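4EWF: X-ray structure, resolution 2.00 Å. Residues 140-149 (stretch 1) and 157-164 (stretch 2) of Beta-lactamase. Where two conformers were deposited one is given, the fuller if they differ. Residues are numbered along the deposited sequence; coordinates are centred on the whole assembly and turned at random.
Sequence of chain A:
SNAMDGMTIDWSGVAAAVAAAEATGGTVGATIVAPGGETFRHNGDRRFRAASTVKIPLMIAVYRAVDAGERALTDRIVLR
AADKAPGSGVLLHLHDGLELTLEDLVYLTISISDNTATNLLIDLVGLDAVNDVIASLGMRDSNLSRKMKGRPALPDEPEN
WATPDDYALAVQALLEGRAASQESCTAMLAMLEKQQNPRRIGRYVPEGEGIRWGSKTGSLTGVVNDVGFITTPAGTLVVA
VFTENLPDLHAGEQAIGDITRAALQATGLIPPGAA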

# COMPACT_ATOMS: atom_id res chain seq x y z
N ARG A 140 -11.12 10.50 -4.04
CA ARG A 140 -12.54 10.48 -4.42
C ARG A 140 -13.11 9.14 -4.89
O ARG A 140 -14.33 8.98 -4.92
CB ARG A 140 -12.81 11.54 -5.50
CG ARG A 140 -12.59 12.97 -5.05
CD ARG A 140 -13.27 13.23 -3.72
NE ARG A 140 -13.67 14.63 -3.56
CZ ARG A 140 -14.87 15.10 -3.89
NH1 ARG A 140 -15.79 14.29 -4.41
NH2 ARG A 140 -15.16 16.38 -3.71
N ASP A 141 -12.25 8.20 -5.27
CA ASP A 141 -12.74 6.95 -5.87
C ASP A 141 -12.34 5.70 -5.09
O ASP A 141 -12.37 4.59 -5.62
CB ASP A 141 -12.21 6.83 -7.30
CG ASP A 141 -12.70 7.96 -8.18
OD1 ASP A 141 -13.93 8.10 -8.33
OD2 ASP A 141 -11.84 8.72 -8.71
N SER A 142 -11.95 5.89 -3.84
CA SER A 142 -11.50 4.77 -3.02
C SER A 142 -12.38 4.61 -1.78
O SER A 142 -13.04 5.56 -1.36
CB SER A 142 -10.05 4.98 -2.60
OG SER A 142 -9.21 5.08 -3.74
N ASN A 143 -12.35 3.43 -1.16
CA ASN A 143 -13.20 3.21 0.01
C ASN A 143 -12.75 1.98 0.79
O ASN A 143 -12.05 1.11 0.26
CB ASN A 143 -14.65 3.02 -0.43
CG ASN A 143 -14.86 1.71 -1.20
OD1 ASN A 143 -14.35 1.55 -2.32
ND2 ASN A 143 -15.57 0.75 -0.60
N LEU A 144 -13.17 1.92 2.05
CA LEU A 144 -13.13 0.69 2.83
C LEU A 144 -14.56 0.37 3.26
O LEU A 144 -15.17 1.12 4.02
CB LEU A 144 -12.24 0.84 4.06
CG LEU A 144 -12.27 -0.36 5.00
CD1 LEU A 144 -11.65 -1.55 4.31
CD2 LEU A 144 -11.55 -0.07 6.30
N SER A 145 -15.11 -0.73 2.75
CA SER A 145 -16.50 -1.07 3.03
C SER A 145 -16.62 -2.54 3.43
O SER A 145 -17.68 -2.99 3.83
CB SER A 145 -17.38 -0.78 1.81
OG SER A 145 -17.38 0.62 1.51
N ARG A 146 -15.50 -3.26 3.36
CA ARG A 146 -15.50 -4.72 3.56
C ARG A 146 -14.28 -5.18 4.38
O ARG A 146 -13.14 -4.85 4.03
CB ARG A 146 -15.51 -5.40 2.18
CG ARG A 146 -15.35 -6.92 2.14
CD ARG A 146 -15.35 -7.39 0.67
NE ARG A 146 -14.70 -8.69 0.46
CZ ARG A 146 -15.36 -9.83 0.35
NH1 ARG A 146 -16.68 -9.85 0.46
NH2 ARG A 146 -14.69 -10.96 0.15
N LYS A 147 -14.52 -5.91 5.47
CA LYS A 147 -13.42 -6.46 6.28
C LYS A 147 -12.62 -7.44 5.44
O LYS A 147 -13.05 -7.84 4.35
CB LYS A 147 -13.97 -7.20 7.51
CG LYS A 147 -14.32 -6.30 8.70
CD LYS A 147 -14.70 -7.15 9.91
CE LYS A 147 -14.80 -6.33 11.19
NZ LYS A 147 -15.41 -7.16 12.30
N MSE A 148 -11.46 -7.82 5.94
CA MSE A 148 -10.58 -8.72 5.20
C MSE A 148 -11.11 -10.15 5.28
O MSE A 148 -11.45 -10.63 6.36
CB MSE A 148 -9.16 -8.66 5.75
CG MSE A 148 -8.59 -7.27 5.74
SE MSE A 148 -8.49 -6.47 3.94
CE MSE A 148 -9.70 -5.00 4.25
N LYS A 149 -11.20 -10.81 4.12
CA LYS A 149 -11.65 -12.20 4.06
C LYS A 149 -10.69 -13.11 3.28
O LYS A 149 -10.88 -14.32 3.24
CB LYS A 149 -13.05 -12.29 3.45
CG LYS A 149 -14.11 -11.59 4.29
CD LYS A 149 -15.33 -11.23 3.46
CE LYS A 149 -16.22 -10.25 4.21
NZ LYS A 149 -16.71 -10.80 5.51
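Stretch 2, residues 157-164: EPENWATP

Two chain segments can be laced together without forming a regular sheet when asparagine side chains supply the hydrogen bonds that backbone pairing would otherwise provide. Residues 140-149 and 157-164 of this beta-lactamase are a compact example. Stretch 1 is irregular throughout, although most of its residues from Ser 142 onward are extended; stretch 2 is also largely extended, with a short strand at Trp 161 and Ala 162 and the first turn of a helix beginning after Thr 163. The end-to-end directions of the touching parts differ by 127°, so the segments run obliquely against one another in a broadly opposed sense. CA of Ser 142 lies 4.5 Å from CA of Ala 162, CA of Leu 144 lies 5.1 Å from CA of Asn 160, and CA of Arg 146 lies 6.1 Å from CA of Glu 159, so the backbones draw apart along this register.

Backbone-to-backbone bonding is sparse: Asn 143 N donates to Trp 161 O at 3.3 Å. The same carbonyl receives a CA-H...O contact, with Ser 142 CA 3.2 Å from Trp 161 O. A water bridges the two stretches here, donating to Asn 143 O at 2.8 Å and to Trp 161 O at 2.7 Å.

Side-chain amides supply the other direct hydrogen bonds to main chain across the contact. Asn 143 accepts from Trp 161 N through OD1 (2.9 Å) and donates through ND2 to Glu 159 O (3.1 Å), spanning the backbone of Asn 160. Its ND2 also donates to Ser 145 OG at 2.8 Å within its own stretch. Asn 160 answers from the other side of the contact: its OD1 accepts from Ser 145 N at 2.7 Å and from Arg 146 N at 3.0 Å, while its ND2 donates to Arg 146 O at 3.0 Å. Each amide thus reads both donor and acceptor groups of the facing main chain.

Charge secures one end. The extended Arg 146 side chain, with its first three chi angles all t, reaches Glu 157 in a salt bridge, NH1 to OE1 at 3.1 Å, although the hydrogen bond within it is weak. On the way its CD passes 3.1 Å from Pro 158 O, a buried carbonyl left without a hydrogen-bonding partner.

Packing and water complete the other end. Asp 141 CB meets Thr 163 CG2 at 3.6 Å, and a second water joins their polar atoms, donating to Asp 141 OD2 and accepting from Thr 163 OG1, each at 2.7 Å.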

# COMPACT_ATOMS: atom_id res chain seq x y z
N GLU A 157 -21.50 -8.25 -3.62
CA GLU A 157 -21.00 -7.85 -2.30
C GLU A 157 -20.16 -6.58 -2.43
O GLU A 157 -19.42 -6.43 -3.39
CB GLU A 157 -20.14 -8.95 -1.67
CG GLU A 157 -20.81 -10.32 -1.52
CD GLU A 157 -19.82 -11.41 -1.11
OE1 GLU A 157 -18.61 -11.29 -1.44
OE2 GLU A 157 -20.24 -12.39 -0.46
N PRO A 158 -20.24 -5.68 -1.44
CA PRO A 158 -19.44 -4.45 -1.40
C PRO A 158 -17.95 -4.75 -1.50
O PRO A 158 -17.45 -5.58 -0.76
CB PRO A 158 -19.76 -3.88 -0.02
CG PRO A 158 -21.11 -4.42 0.32
CD PRO A 158 -21.16 -5.79 -0.29
N GLU A 159 -17.25 -4.07 -2.40
CA GLU A 159 -15.83 -4.28 -2.56
C GLU A 159 -15.09 -3.02 -2.12
O GLU A 159 -15.68 -1.93 -2.06
CB GLU A 159 -15.52 -4.61 -4.04
CG GLU A 159 -14.04 -4.87 -4.36
CD GLU A 159 -13.44 -6.04 -3.58
OE1 GLU A 159 -13.06 -5.85 -2.41
OE2 GLU A 159 -13.34 -7.15 -4.16
N ASN A 160 -13.81 -3.19 -1.78
CA ASN A 160 -12.92 -2.07 -1.49
C ASN A 160 -12.19 -1.68 -2.78
O ASN A 160 -11.34 -2.43 -3.26
CB ASN A 160 -11.89 -2.47 -0.43
CG ASN A 160 -12.52 -2.94 0.87
OD1 ASN A 160 -13.56 -2.44 1.27
ND2 ASN A 160 -11.90 -3.92 1.51
N TRP A 161 -12.52 -0.51 -3.31
CA TRP A 161 -11.99 -0.05 -4.60
C TRP A 161 -10.84 0.93 -4.38
O TRP A 161 -10.80 1.63 -3.38
CB TRP A 161 -13.10 0.62 -5.44
CG TRP A 161 -14.22 -0.34 -5.76
CD1 TRP A 161 -15.49 -0.33 -5.24
CD2 TRP A 161 -14.15 -1.48 -6.63
NE1 TRP A 161 -16.21 -1.39 -5.75
CE2 TRP A 161 -15.41 -2.11 -6.60
CE3 TRP A 161 -13.14 -2.03 -7.44
CZ2 TRP A 161 -15.70 -3.26 -7.36
CZ3 TRP A 161 -13.41 -3.18 -8.18
CH2 TRP A 161 -14.70 -3.78 -8.14
N ALA A 162 -9.91 0.97 -5.33
CA ALA A 162 -8.81 1.92 -5.30
C ALA A 162 -8.57 2.47 -6.70
O ALA A 162 -8.94 1.83 -7.69
CB ALA A 162 -7.55 1.22 -4.83
N THR A 163 -7.92 3.63 -6.78
CA THR A 163 -7.31 4.03 -8.04
C THR A 163 -5.86 4.34 -7.77
O THR A 163 -5.51 4.73 -6.66
CB THR A 163 -7.97 5.28 -8.70
OG1 THR A 163 -7.69 6.43 -7.90
CG2 THR A 163 -9.47 5.10 -8.82
N PRO A 164 -4.99 4.17 -8.78
CA PRO A 164 -3.58 4.53 -8.58
C PRO A 164 -3.46 6.02 -8.18
O PRO A 164 -2.69 6.33 -7.26
CB PRO A 164 -2.95 4.27 -9.97
CG PRO A 164 -3.88 3.27 -10.64
CD PRO A 164 -5.27 3.65 -10.13
O HOH W 1 -9.10 8.54 -8.80
O HOH W 2 -9.54 1.57 -1.00
O HOH W 3 -16.35 -13.08 -1.81